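Local coordinates for protein 1-carboxybiuret hydrolase subunit AtzE (Pseudomonas sp., PDB 6C62) that hydrolyses 1-carboxybiuret to urea-1,3-dicarboxylate and ammonia in the atrazine degradation pathway, at residues 1-6 with 213-218; 5-10 with 67-72; 16-21 with 49-54; 105-110 with 220-225. All coordinates share one frame; numbering follows the deposited sequence. Where two conformers were deposited one is given.

Interaction 1 (1-6 with 213-218); sequences MKTVEI and ADSVEG
T3 and D214 form the tight centre of this contact. The D214 carboxylate grips the first turn of helix 3-11 at two points. D214 OD2 accepts from T3 N at 3.0 Å through its syn lone pair, but the bond is bent (136°). T3 OG1 donates to D214 OD1 at 2.6 Å from above the carboxylate plane. S215 OG gives D214 OD1 a second bond, 2.9 Å long, from the opposite face. OD1 is thus met on both faces. The contact is a meeting of two helix starts. K2 is the N-cap residue of helix 3-11. S215 is the N-cap of helix 216-226, and its OG accepts from G218 N at 3.1 Å. Both helix ends would be expected to favour the negative charge of D214. An alanine here would probably leave T3 N, T3 OG1 and S215 OG without their carboxylate partner and let the N-terminal segment shift. G218 backs the centre, with T3 CG2 4.0 Å from G218 CA. The outer side is looser. V4 CG2 touches E217 CB at 3.6 Å, while E217 OE1 is hydrogen-bonded to Q448 NE2. The K2 chain slides past D214, CD 3.4 Å from D214 OD2, and its NZ runs on without meeting the carboxylate. Two waters also bridge the segments: one donates to M1 O and D214 OD2, another links V4 N and S215 OG.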
loop_
_atom_site.group_PDB
_atom_site.type_symbol
_atom_site.label_atom_id
_atom_site.label_comp_id
_atom_site.label_asym_id
_atom_site.label_seq_id
_atom_site.Cartn_x
_atom_site.Cartn_y
_atom_site.Cartn_z
ATOM N N MET A 1 -21.650 -13.145 -37.825
ATOM C CA MET A 1 -20.235 -13.501 -38.117
ATOM C C MET A 1 -19.376 -12.883 -37.007
ATOM O O MET A 1 -19.731 -11.901 -36.353
ATOM C CB MET A 1 -19.779 -12.961 -39.465
ATOM C CG MET A 1 -19.931 -11.467 -39.667
ATOM S SD MET A 1 -19.159 -11.016 -41.254
ATOM C CE MET A 1 -20.340 -11.730 -42.434
ATOM N N LYS A 2 -18.237 -13.497 -36.824
ATOM C CA LYS A 2 -17.417 -13.214 -35.698
ATOM C C LYS A 2 -16.417 -12.141 -36.055
ATOM O O LYS A 2 -16.305 -11.742 -37.205
ATOM C CB LYS A 2 -16.739 -14.500 -35.211
ATOM C CG LYS A 2 -17.716 -15.562 -34.701
ATOM C CD LYS A 2 -18.586 -15.090 -33.532
ATOM C CE LYS A 2 -19.075 -16.286 -32.731
ATOM N NZ LYS A 2 -19.969 -17.149 -33.532
ATOM N N THR A 3 -15.734 -11.641 -35.028
ATOM C CA THR A 3 -14.678 -10.634 -35.111
ATOM C C THR A 3 -13.780 -10.834 -36.305
ATOM O O THR A 3 -13.604 -9.916 -37.087
ATOM C CB THR A 3 -13.858 -10.713 -33.794
ATOM O OG1 THR A 3 -14.715 -10.355 -32.694
ATOM C CG2 THR A 3 -12.733 -9.757 -33.812
ATOM N N VAL A 4 -13.193 -12.023 -36.441
ATOM C CA VAL A 4 -12.191 -12.265 -37.489
ATOM C C VAL A 4 -12.797 -12.042 -38.884
ATOM O O VAL A 4 -12.187 -11.408 -39.729
ATOM C CB VAL A 4 -11.596 -13.678 -37.351
ATOM C CG1 VAL A 4 -10.771 -14.070 -38.586
ATOM C CG2 VAL A 4 -10.719 -13.723 -36.109
ATOM N N GLU A 5 -13.989 -12.564 -39.106
ATOM C CA GLU A 5 -14.682 -12.425 -40.373
ATOM C C GLU A 5 -15.098 -10.976 -40.628
ATOM O O GLU A 5 -14.952 -10.490 -41.734
ATOM C CB GLU A 5 -15.924 -13.305 -40.372
ATOM C CG GLU A 5 -16.474 -13.463 -41.751
ATOM C CD GLU A 5 -17.513 -14.588 -41.901
ATOM O OE1 GLU A 5 -17.806 -15.357 -40.914
ATOM O OE2 GLU A 5 -18.037 -14.662 -43.055
ATOM N N ILE A 6 -15.591 -10.270 -39.598
ATOM C CA ILE A 6 -15.884 -8.841 -39.742
ATOM C C ILE A 6 -14.674 -8.063 -40.204
ATOM O O ILE A 6 -14.750 -7.242 -41.129
ATOM C CB ILE A 6 -16.399 -8.210 -38.435
ATOM C CG1 ILE A 6 -17.777 -8.753 -38.109
ATOM C CG2 ILE A 6 -16.515 -6.707 -38.601
ATOM C CD1 ILE A 6 -18.221 -8.659 -36.653
ATOM N N ALA A 213 -15.712 -10.784 -25.507
ATOM C CA ALA A 213 -15.750 -10.935 -26.951
ATOM C C ALA A 213 -16.514 -12.136 -27.413
ATOM O O ALA A 213 -16.873 -13.032 -26.642
ATOM C CB ALA A 213 -14.307 -10.951 -27.540
ATOM N N ASP A 214 -16.786 -12.135 -28.713
ATOM C CA ASP A 214 -17.530 -13.201 -29.377
ATOM C C ASP A 214 -16.695 -14.423 -29.737
ATOM O O ASP A 214 -17.219 -15.404 -30.288
ATOM C CB ASP A 214 -18.203 -12.642 -30.616
ATOM C CG ASP A 214 -17.213 -12.281 -31.731
ATOM O OD1 ASP A 214 -15.937 -12.331 -31.582
ATOM O OD2 ASP A 214 -17.726 -11.904 -32.787
ATOM N N SER A 215 -15.408 -14.377 -29.436
ATOM C CA SER A 215 -14.482 -15.444 -29.798
ATOM C C SER A 215 -13.197 -15.231 -29.040
ATOM O O SER A 215 -12.913 -14.104 -28.588
ATOM C CB SER A 215 -14.166 -15.426 -31.289
ATOM O OG SER A 215 -13.630 -14.159 -31.630
ATOM N N VAL A 216 -12.406 -16.292 -28.913
ATOM C CA VAL A 216 -11.125 -16.143 -28.248
ATOM C C VAL A 216 -10.121 -15.272 -29.051
ATOM O O VAL A 216 -9.295 -14.553 -28.460
ATOM C CB VAL A 216 -10.575 -17.533 -27.770
ATOM C CG1 VAL A 216 -10.052 -18.328 -28.935
ATOM C CG2 VAL A 216 -9.477 -17.288 -26.707
ATOM N N GLU A 217 -10.216 -15.282 -30.382
ATOM C CA GLU A 217 -9.425 -14.397 -31.232
ATOM C C GLU A 217 -9.757 -12.954 -30.938
ATOM O O GLU A 217 -8.871 -12.130 -30.896
ATOM C CB GLU A 217 -9.677 -14.629 -32.747
ATOM C CG GLU A 217 -9.169 -15.939 -33.292
ATOM C CD GLU A 217 -10.150 -17.114 -33.116
ATOM O OE1 GLU A 217 -11.199 -17.022 -32.401
ATOM O OE2 GLU A 217 -9.866 -18.189 -33.707
ATOM N N GLY A 218 -11.057 -12.669 -30.739
ATOM C CA GLY A 218 -11.514 -11.328 -30.321
ATOM C C GLY A 218 -10.826 -10.854 -29.061
ATOM O O GLY A 218 -10.384 -9.714 -28.997
HETATM O O HOH W 1 -20.160 -11.371 -33.220
HETATM O O HOH W 2 -13.437 -14.232 -34.491
#

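Interaction 2 (5-10 with 67-72); sequences EIIEGI and AGLPYA
Helix 3-11 passes the loop that leads into strand 70-74, bringing I7 near L69 and I10 near G68. The CA atoms of I7 and L69 are 6.3 Å apart, those of I10 and G68 6.7 Å. G68 has a positive phi (90°), where a side chain would press on the carbonyl of A67. A CB on G68 would also run into I10 CD1. That methyl sits instead against the bare backbone, 3.6 Å from G68 O and 3.7 Å from A67 O. The helix thus covers the entry to a strand of the central mixed sheet of this amidase, next to strand 113-118. V20 of helix 17-35 touches I6, I10 and P70 as well and continues this apolar layer. L69 holds CG anti to its backbone N (chi1 -173°), and from there its CD1 branch meets two isoleucines: I6 CG2 at 4.1 Å and I7 CG1 at 4.2 Å. The I6 and L69 side chains cross at about a right angle. The polar link is made by a single water that donates to I7 O, at 2.9 Å, and to A67 O, at 2.7 Å.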
loop_
_atom_site.group_PDB
_atom_site.type_symbol
_atom_site.label_atom_id
_atom_site.label_comp_id
_atom_site.label_asym_id
_atom_site.label_seq_id
_atom_site.Cartn_x
_atom_site.Cartn_y
_atom_site.Cartn_z
ATOM N N GLU A 5 -13.989 -12.564 -39.106
ATOM C CA GLU A 5 -14.682 -12.425 -40.373
ATOM C C GLU A 5 -15.098 -10.976 -40.628
ATOM O O GLU A 5 -14.952 -10.490 -41.734
ATOM C CB GLU A 5 -15.924 -13.305 -40.372
ATOM C CG GLU A 5 -16.474 -13.463 -41.751
ATOM C CD GLU A 5 -17.513 -14.588 -41.901
ATOM O OE1 GLU A 5 -17.806 -15.357 -40.914
ATOM O OE2 GLU A 5 -18.037 -14.662 -43.055
ATOM N N ILE A 6 -15.591 -10.270 -39.598
ATOM C CA ILE A 6 -15.884 -8.841 -39.742
ATOM C C ILE A 6 -14.674 -8.063 -40.204
ATOM O O ILE A 6 -14.750 -7.242 -41.129
ATOM C CB ILE A 6 -16.399 -8.210 -38.435
ATOM C CG1 ILE A 6 -17.777 -8.753 -38.109
ATOM C CG2 ILE A 6 -16.515 -6.707 -38.601
ATOM C CD1 ILE A 6 -18.221 -8.659 -36.653
ATOM N N ILE A 7 -13.565 -8.262 -39.533
ATOM C CA ILE A 7 -12.330 -7.546 -39.864
ATOM C C ILE A 7 -11.865 -7.858 -41.297
ATOM O O ILE A 7 -11.409 -6.977 -42.027
ATOM C CB ILE A 7 -11.217 -7.891 -38.851
ATOM C CG1 ILE A 7 -11.491 -7.185 -37.517
ATOM C CG2 ILE A 7 -9.805 -7.529 -39.342
ATOM C CD1 ILE A 7 -10.768 -7.844 -36.360
ATOM N N GLU A 8 -11.989 -9.123 -41.665
ATOM C CA GLU A 8 -11.604 -9.592 -42.995
ATOM C C GLU A 8 -12.480 -8.983 -44.075
ATOM O O GLU A 8 -11.997 -8.637 -45.136
ATOM C CB GLU A 8 -11.662 -11.151 -43.013
ATOM C CG GLU A 8 -11.886 -11.844 -44.370
ATOM C CD GLU A 8 -10.734 -11.641 -45.348
ATOM O OE1 GLU A 8 -9.626 -11.210 -44.865
ATOM O OE2 GLU A 8 -10.951 -11.945 -46.580
ATOM N N GLY A 9 -13.787 -8.910 -43.814
ATOM C CA GLY A 9 -14.754 -8.292 -44.734
ATOM C C GLY A 9 -14.440 -6.822 -45.042
ATOM O O GLY A 9 -14.599 -6.348 -46.213
ATOM N N ILE A 10 -14.039 -6.082 -44.016
ATOM C CA ILE A 10 -13.656 -4.691 -44.230
ATOM C C ILE A 10 -12.301 -4.546 -44.913
ATOM O O ILE A 10 -12.144 -3.741 -45.843
ATOM C CB ILE A 10 -13.687 -3.920 -42.912
ATOM C CG1 ILE A 10 -15.137 -3.823 -42.436
ATOM C CG2 ILE A 10 -13.079 -2.519 -43.085
ATOM C CD1 ILE A 10 -15.269 -3.522 -40.972
ATOM N N ALA A 67 -9.484 -2.664 -37.671
ATOM C CA ALA A 67 -10.127 -1.654 -38.525
ATOM C C ALA A 67 -11.571 -1.927 -38.836
ATOM O O ALA A 67 -11.910 -2.918 -39.471
ATOM C CB ALA A 67 -9.350 -1.472 -39.841
ATOM N N GLY A 68 -12.432 -1.056 -38.337
ATOM C CA GLY A 68 -13.861 -1.094 -38.588
ATOM C C GLY A 68 -14.672 -1.908 -37.594
ATOM O O GLY A 68 -15.888 -1.983 -37.723
ATOM N N LEU A 69 -14.025 -2.520 -36.605
ATOM C CA LEU A 69 -14.697 -3.448 -35.665
ATOM C C LEU A 69 -15.519 -2.644 -34.655
ATOM O O LEU A 69 -14.991 -1.810 -33.949
ATOM C CB LEU A 69 -13.682 -4.314 -34.940
ATOM C CG LEU A 69 -14.300 -5.424 -34.071
ATOM C CD1 LEU A 69 -14.773 -6.581 -34.923
ATOM C CD2 LEU A 69 -13.352 -5.957 -33.057
ATOM N N PRO A 70 -16.835 -2.851 -34.615
ATOM C CA PRO A 70 -17.593 -2.154 -33.567
ATOM C C PRO A 70 -17.371 -2.673 -32.159
ATOM O O PRO A 70 -17.133 -3.882 -31.951
ATOM C CB PRO A 70 -19.040 -2.440 -33.952
ATOM C CG PRO A 70 -19.003 -2.875 -35.362
ATOM C CD PRO A 70 -17.720 -3.597 -35.513
ATOM N N TYR A 71 -17.452 -1.761 -31.186
ATOM C CA TYR A 71 -17.290 -2.120 -29.762
ATOM C C TYR A 71 -18.052 -1.116 -28.912
ATOM O O TYR A 71 -18.499 -0.048 -29.416
ATOM C CB TYR A 71 -15.826 -2.217 -29.346
ATOM C CG TYR A 71 -15.117 -0.930 -29.182
ATOM C CD1 TYR A 71 -14.738 -0.172 -30.303
ATOM C CD2 TYR A 71 -14.801 -0.412 -27.919
ATOM C CE1 TYR A 71 -14.054 0.990 -30.160
ATOM C CE2 TYR A 71 -14.095 0.776 -27.776
ATOM C CZ TYR A 71 -13.706 1.472 -28.877
ATOM O OH TYR A 71 -13.049 2.724 -28.782
ATOM N N ALA A 72 -18.315 -1.532 -27.696
ATOM C CA ALA A 72 -18.886 -0.645 -26.694
ATOM C C ALA A 72 -18.210 -0.858 -25.363
ATOM O O ALA A 72 -17.528 -1.890 -25.145
ATOM C CB ALA A 72 -20.377 -0.846 -26.607
HETATM O O HOH W 3 -10.387 -4.441 -41.119
#

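Interaction 3 (16-21 with 49-54); sequences SARDVC and EADAID
D54 points its carboxylate at the backbone of A17 and R18, where helix 17-35 begins. The two oxygens share the work, each through its syn lone pair. D54 OD1 accepts from A17 N at 2.7 Å, and D54 OD2 accepts from R18 N at 3.0 Å. Both bonds are fairly straight, near 155°. Together they hold the carboxylate from turning. The positive end of the helix would probably stabilise its charge. S16 is the N-cap residue, and its OG accepts from D19 N. An alanine in place of D54 would probably leave A17 N and R18 N without these acceptors and weaken the tie between the two helices. R18 crosses D51 at a slant. Its CG is anti to the backbone N and the chain bends at chi2 (62°), which sets CD against D51 OD1. Its NH2 donates to D51 OD1 at 2.9 Å, a salt bridge. D51 OD1 lies at the guanidinium edge, near its plane, and the carboxylate plane is turned 46° from that of the guanidinium. R18 NE makes another salt bridge with E22. Behind these polar groups the packing is by small residues. A50 CB touches C21 CB at 3.8 Å and R18 CA at 3.8 Å. A17 CB lies 3.9 Å from I53 CG2 and 4.2 Å from A50 CB. These alanines suit an axis separation of 8.2 Å. The arrangement is that of a close, nearly antiparallel helix pair, helices 17-35 and 43-58, which are joined through edge strand 38-41 of the main sheet.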
loop_
_atom_site.group_PDB
_atom_site.type_symbol
_atom_site.label_atom_id
_atom_site.label_comp_id
_atom_site.label_asym_id
_atom_site.label_seq_id
_atom_site.Cartn_x
_atom_site.Cartn_y
_atom_site.Cartn_z
ATOM N N SER A 16 -18.156 -2.197 -46.503
ATOM C CA SER A 16 -17.604 -0.991 -45.976
ATOM C C SER A 16 -17.713 -0.979 -44.439
ATOM O O SER A 16 -18.606 -1.612 -43.836
ATOM C CB SER A 16 -18.293 0.216 -46.571
ATOM O OG SER A 16 -19.591 0.411 -46.046
ATOM N N ALA A 17 -16.805 -0.246 -43.815
ATOM C CA ALA A 17 -16.875 -0.055 -42.376
ATOM C C ALA A 17 -18.166 0.666 -41.988
ATOM O O ALA A 17 -18.805 0.371 -40.957
ATOM C CB ALA A 17 -15.640 0.695 -41.868
ATOM N N ARG A 18 -18.556 1.639 -42.799
ATOM C CA ARG A 18 -19.793 2.351 -42.537
ATOM C C ARG A 18 -20.998 1.395 -42.558
ATOM O O ARG A 18 -21.888 1.522 -41.706
ATOM C CB ARG A 18 -19.969 3.520 -43.522
ATOM C CG ARG A 18 -21.241 4.347 -43.383
ATOM C CD ARG A 18 -21.246 5.006 -42.006
ATOM N NE ARG A 18 -22.440 5.796 -41.787
ATOM C CZ ARG A 18 -22.635 7.045 -42.180
ATOM N NH1 ARG A 18 -23.820 7.624 -41.927
ATOM N NH2 ARG A 18 -21.681 7.738 -42.791
ATOM N N ASP A 19 -21.056 0.462 -43.499
ATOM C CA ASP A 19 -22.166 -0.536 -43.480
ATOM C C ASP A 19 -22.167 -1.437 -42.249
ATOM O O ASP A 19 -23.232 -1.793 -41.724
ATOM C CB ASP A 19 -22.128 -1.451 -44.732
ATOM C CG ASP A 19 -22.616 -0.744 -46.018
ATOM O OD1 ASP A 19 -23.179 0.363 -45.946
ATOM O OD2 ASP A 19 -22.444 -1.330 -47.109
ATOM N N VAL A 20 -20.980 -1.840 -41.821
ATOM C CA VAL A 20 -20.827 -2.634 -40.604
ATOM C C VAL A 20 -21.314 -1.860 -39.375
ATOM O O VAL A 20 -22.038 -2.402 -38.546
ATOM C CB VAL A 20 -19.372 -3.107 -40.410
ATOM C CG1 VAL A 20 -19.180 -3.720 -39.027
ATOM C CG2 VAL A 20 -19.059 -4.167 -41.461
ATOM N N CYS A 21 -20.936 -0.583 -39.293
ATOM C CA CYS A 21 -21.426 0.307 -38.248
ATOM C C CYS A 21 -22.980 0.466 -38.239
ATOM O O CYS A 21 -23.655 0.341 -37.176
ATOM C CB CYS A 21 -20.743 1.686 -38.440
ATOM S SG CYS A 21 -21.349 2.921 -37.324
ATOM N N GLU A 49 -15.970 7.622 -37.235
ATOM C CA GLU A 49 -14.877 6.651 -37.151
ATOM C C GLU A 49 -14.879 5.637 -38.289
ATOM O O GLU A 49 -13.808 5.328 -38.881
ATOM C CB GLU A 49 -14.805 5.951 -35.784
ATOM C CG GLU A 49 -14.260 6.855 -34.662
ATOM C CD GLU A 49 -14.364 6.246 -33.224
ATOM O OE1 GLU A 49 -15.107 5.252 -32.991
ATOM O OE2 GLU A 49 -13.746 6.797 -32.271
ATOM N N ALA A 50 -16.072 5.125 -38.588
ATOM C CA ALA A 50 -16.254 4.154 -39.670
ATOM C C ALA A 50 -15.911 4.822 -41.026
ATOM O O ALA A 50 -15.140 4.240 -41.860
ATOM C CB ALA A 50 -17.678 3.607 -39.653
ATOM N N ASP A 51 -16.442 6.022 -41.227
ATOM C CA ASP A 51 -16.105 6.793 -42.416
ATOM C C ASP A 51 -14.563 6.954 -42.612
ATOM O O ASP A 51 -14.039 6.814 -43.724
ATOM C CB ASP A 51 -16.748 8.157 -42.381
ATOM C CG ASP A 51 -18.274 8.135 -42.776
ATOM O OD1 ASP A 51 -18.889 7.064 -43.156
ATOM O OD2 ASP A 51 -18.876 9.252 -42.731
ATOM N N ALA A 52 -13.866 7.285 -41.537
ATOM C CA ALA A 52 -12.407 7.468 -41.590
ATOM C C ALA A 52 -11.653 6.204 -41.989
ATOM O O ALA A 52 -10.651 6.268 -42.700
ATOM C CB ALA A 52 -11.869 8.042 -40.270
ATOM N N ILE A 53 -12.093 5.046 -41.507
ATOM C CA ILE A 53 -11.513 3.774 -41.925
ATOM C C ILE A 53 -11.743 3.555 -43.455
ATOM O O ILE A 53 -10.812 3.139 -44.171
ATOM C CB ILE A 53 -12.133 2.579 -41.148
ATOM C CG1 ILE A 53 -11.767 2.610 -39.652
ATOM C CG2 ILE A 53 -11.753 1.226 -41.778
ATOM C CD1 ILE A 53 -10.297 2.512 -39.373
ATOM N N ASP A 54 -12.954 3.809 -43.952
ATOM C CA ASP A 54 -13.225 3.681 -45.402
ATOM C C ASP A 54 -12.333 4.649 -46.224
ATOM O O ASP A 54 -11.764 4.249 -47.232
ATOM C CB ASP A 54 -14.709 3.856 -45.768
ATOM C CG ASP A 54 -15.629 2.757 -45.141
ATOM O OD1 ASP A 54 -15.157 1.545 -45.049
ATOM O OD2 ASP A 54 -16.816 3.128 -44.699
#

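Interaction 4 (105-110 with 220-225); sequences QRLKAA and ALAYDA
R106 carries the flat group on this contact, but its guanidinium does not stack on helix 216-226. R106 CB rests on A225 O at 3.5 Å, and the chain then extends away from CG to NE. The guanidinium hydrogen-bonds to backbone carbonyls at and just past the end of that helix. NH1 bonds to M226 O and G228 O, and NH2 bonds to P229 O. Y223, the other flat side chain, leaves its backbone away from helix 102-109 and touches L441 and E437. The apolar contact is made by alanine methyls and one leucine. A225 CB is at its centre. A110 CB meets it at 3.8 Å and L107 CD2 at 4.2 Å. L107 holds CG anti to its carbonyl carbon (chi1 -72°), and from there CD2 also comes within 4.5 Å of A222 CB. Helix 102-109 is the helix of a beta-alpha-beta crossover between the parallel neighbours strand 70-74 and strand 113-118. Helix 216-226 follows strand 208-213. Both helices lean on strand 165-170 of the same sheet, L107 through L167 and A222 through L165. Their short segments cross at 111°, with axes 9.5 Å apart at the closest point. The side chain of L107 lies about 11 Å from that of K74, a charge-relay residue by similarity. A water joins the two helices, donating to R106 O at 2.6 Å and to A225 O at 2.7 Å.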
loop_
_atom_site.group_PDB
_atom_site.type_symbol
_atom_site.label_atom_id
_atom_site.label_comp_id
_atom_site.label_asym_id
_atom_site.label_seq_id
_atom_site.Cartn_x
_atom_site.Cartn_y
_atom_site.Cartn_z
ATOM N N GLN A 105 -8.722 4.975 -26.233
ATOM C CA GLN A 105 -7.751 5.593 -27.168
ATOM C C GLN A 105 -6.966 4.531 -27.929
ATOM O O GLN A 105 -6.763 4.654 -29.122
ATOM C CB GLN A 105 -6.727 6.500 -26.464
ATOM C CG GLN A 105 -7.293 7.699 -25.663
ATOM C CD GLN A 105 -6.279 8.509 -24.780
ATOM O OE1 GLN A 105 -5.025 8.283 -24.772
ATOM N NE2 GLN A 105 -6.860 9.417 -23.953
ATOM N N ARG A 106 -6.537 3.473 -27.238
ATOM C CA ARG A 106 -5.781 2.386 -27.900
ATOM C C ARG A 106 -6.633 1.566 -28.886
ATOM O O ARG A 106 -6.144 1.194 -29.968
ATOM C CB ARG A 106 -5.057 1.555 -26.849
ATOM C CG ARG A 106 -3.945 2.381 -26.236
ATOM C CD ARG A 106 -3.138 1.654 -25.219
ATOM N NE ARG A 106 -2.212 2.544 -24.521
ATOM C CZ ARG A 106 -1.391 2.104 -23.564
ATOM N NH1 ARG A 106 -1.396 0.833 -23.184
ATOM N NH2 ARG A 106 -0.572 2.944 -22.941
ATOM N N LEU A 107 -7.910 1.331 -28.546
ATOM C CA LEU A 107 -8.787 0.617 -29.450
ATOM C C LEU A 107 -9.061 1.479 -30.683
ATOM O O LEU A 107 -9.073 1.001 -31.793
ATOM C CB LEU A 107 -10.086 0.171 -28.786
ATOM C CG LEU A 107 -9.920 -0.993 -27.769
ATOM C CD1 LEU A 107 -11.271 -1.252 -27.080
ATOM C CD2 LEU A 107 -9.368 -2.246 -28.378
ATOM N N LYS A 108 -9.320 2.760 -30.461
ATOM C CA LYS A 108 -9.497 3.727 -31.535
ATOM C C LYS A 108 -8.265 3.734 -32.507
ATOM O O LYS A 108 -8.459 3.650 -33.716
ATOM C CB LYS A 108 -9.750 5.118 -30.977
ATOM C CG LYS A 108 -9.821 6.151 -32.058
ATOM C CD LYS A 108 -10.214 7.512 -31.532
ATOM C CE LYS A 108 -9.413 8.624 -32.213
ATOM N NZ LYS A 108 -10.139 9.629 -33.092
ATOM N N ALA A 109 -7.050 3.791 -31.957
ATOM C CA ALA A 109 -5.800 3.745 -32.738
ATOM C C ALA A 109 -5.687 2.450 -33.527
ATOM O O ALA A 109 -5.055 2.442 -34.554
ATOM C CB ALA A 109 -4.541 3.922 -31.855
ATOM N N ALA A 110 -6.226 1.339 -33.005
ATOM C CA ALA A 110 -6.236 0.106 -33.739
ATOM C C ALA A 110 -7.369 0.015 -34.797
ATOM O O ALA A 110 -7.463 -0.975 -35.476
ATOM C CB ALA A 110 -6.334 -1.068 -32.766
ATOM N N ALA A 220 -7.902 -11.909 -27.901
ATOM C CA ALA A 220 -6.452 -11.761 -28.126
ATOM C C ALA A 220 -6.137 -10.500 -28.893
ATOM O O ALA A 220 -5.194 -9.773 -28.544
ATOM C CB ALA A 220 -5.864 -12.992 -28.825
ATOM N N LEU A 221 -6.943 -10.230 -29.929
ATOM C CA LEU A 221 -6.727 -9.034 -30.781
ATOM C C LEU A 221 -6.929 -7.754 -29.971
ATOM O O LEU A 221 -6.147 -6.829 -30.113
ATOM C CB LEU A 221 -7.701 -8.983 -31.997
ATOM C CG LEU A 221 -7.395 -10.016 -33.083
ATOM C CD1 LEU A 221 -8.617 -10.253 -33.908
ATOM C CD2 LEU A 221 -6.265 -9.590 -33.964
ATOM N N ALA A 222 -7.976 -7.731 -29.126
ATOM C CA ALA A 222 -8.308 -6.521 -28.360
ATOM C C ALA A 222 -7.256 -6.308 -27.274
ATOM O O ALA A 222 -6.768 -5.208 -27.065
ATOM C CB ALA A 222 -9.688 -6.667 -27.774
ATOM N N TYR A 223 -6.916 -7.397 -26.589
ATOM C CA TYR A 223 -5.841 -7.396 -25.583
ATOM C C TYR A 223 -4.525 -6.882 -26.177
ATOM O O TYR A 223 -3.931 -5.958 -25.644
ATOM C CB TYR A 223 -5.693 -8.778 -24.986
ATOM C CG TYR A 223 -4.491 -9.013 -24.122
ATOM C CD1 TYR A 223 -4.222 -8.202 -23.046
ATOM C CD2 TYR A 223 -3.601 -10.039 -24.402
ATOM C CE1 TYR A 223 -3.088 -8.419 -22.240
ATOM C CE2 TYR A 223 -2.520 -10.324 -23.586
ATOM C CZ TYR A 223 -2.246 -9.465 -22.510
ATOM O OH TYR A 223 -1.148 -9.668 -21.742
ATOM N N ASP A 224 -4.096 -7.414 -27.306
ATOM C CA ASP A 224 -2.848 -6.879 -27.955
ATOM C C ASP A 224 -2.896 -5.392 -28.307
ATOM O O ASP A 224 -1.973 -4.644 -27.982
ATOM C CB ASP A 224 -2.450 -7.692 -29.176
ATOM C CG ASP A 224 -1.841 -9.080 -28.794
ATOM O OD1 ASP A 224 -1.851 -9.488 -27.543
ATOM O OD2 ASP A 224 -1.407 -9.791 -29.763
ATOM N N ALA A 225 -4.033 -4.943 -28.807
ATOM C CA ALA A 225 -4.236 -3.534 -29.107
ATOM C C ALA A 225 -4.144 -2.607 -27.888
ATOM O O ALA A 225 -3.670 -1.453 -28.018
ATOM C CB ALA A 225 -5.593 -3.361 -29.811
HETATM O O HOH W 4 -3.754 0.188 -30.221
#

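Overall arrangement
Interactions 1 and 2 both use helix 3-11, and interactions 1 and 4 both use helix 216-226. Interactions 2 and 4 are buried and mainly apolar, each with one water between backbone carbonyls. They meet where Y71 touches L107. Interactions 1 and 3 are only partly buried and are the polar ones. In each, an aspartate carboxylate takes backbone N-H at a helix start, but only interaction 3 adds a salt bridge. Interaction 3 lies farthest from the chain centre, about 27 Å between centres, against 16 Å for interactions 1 and 4. V20 ties interaction 3 to the other two contacts that share helix 3-11.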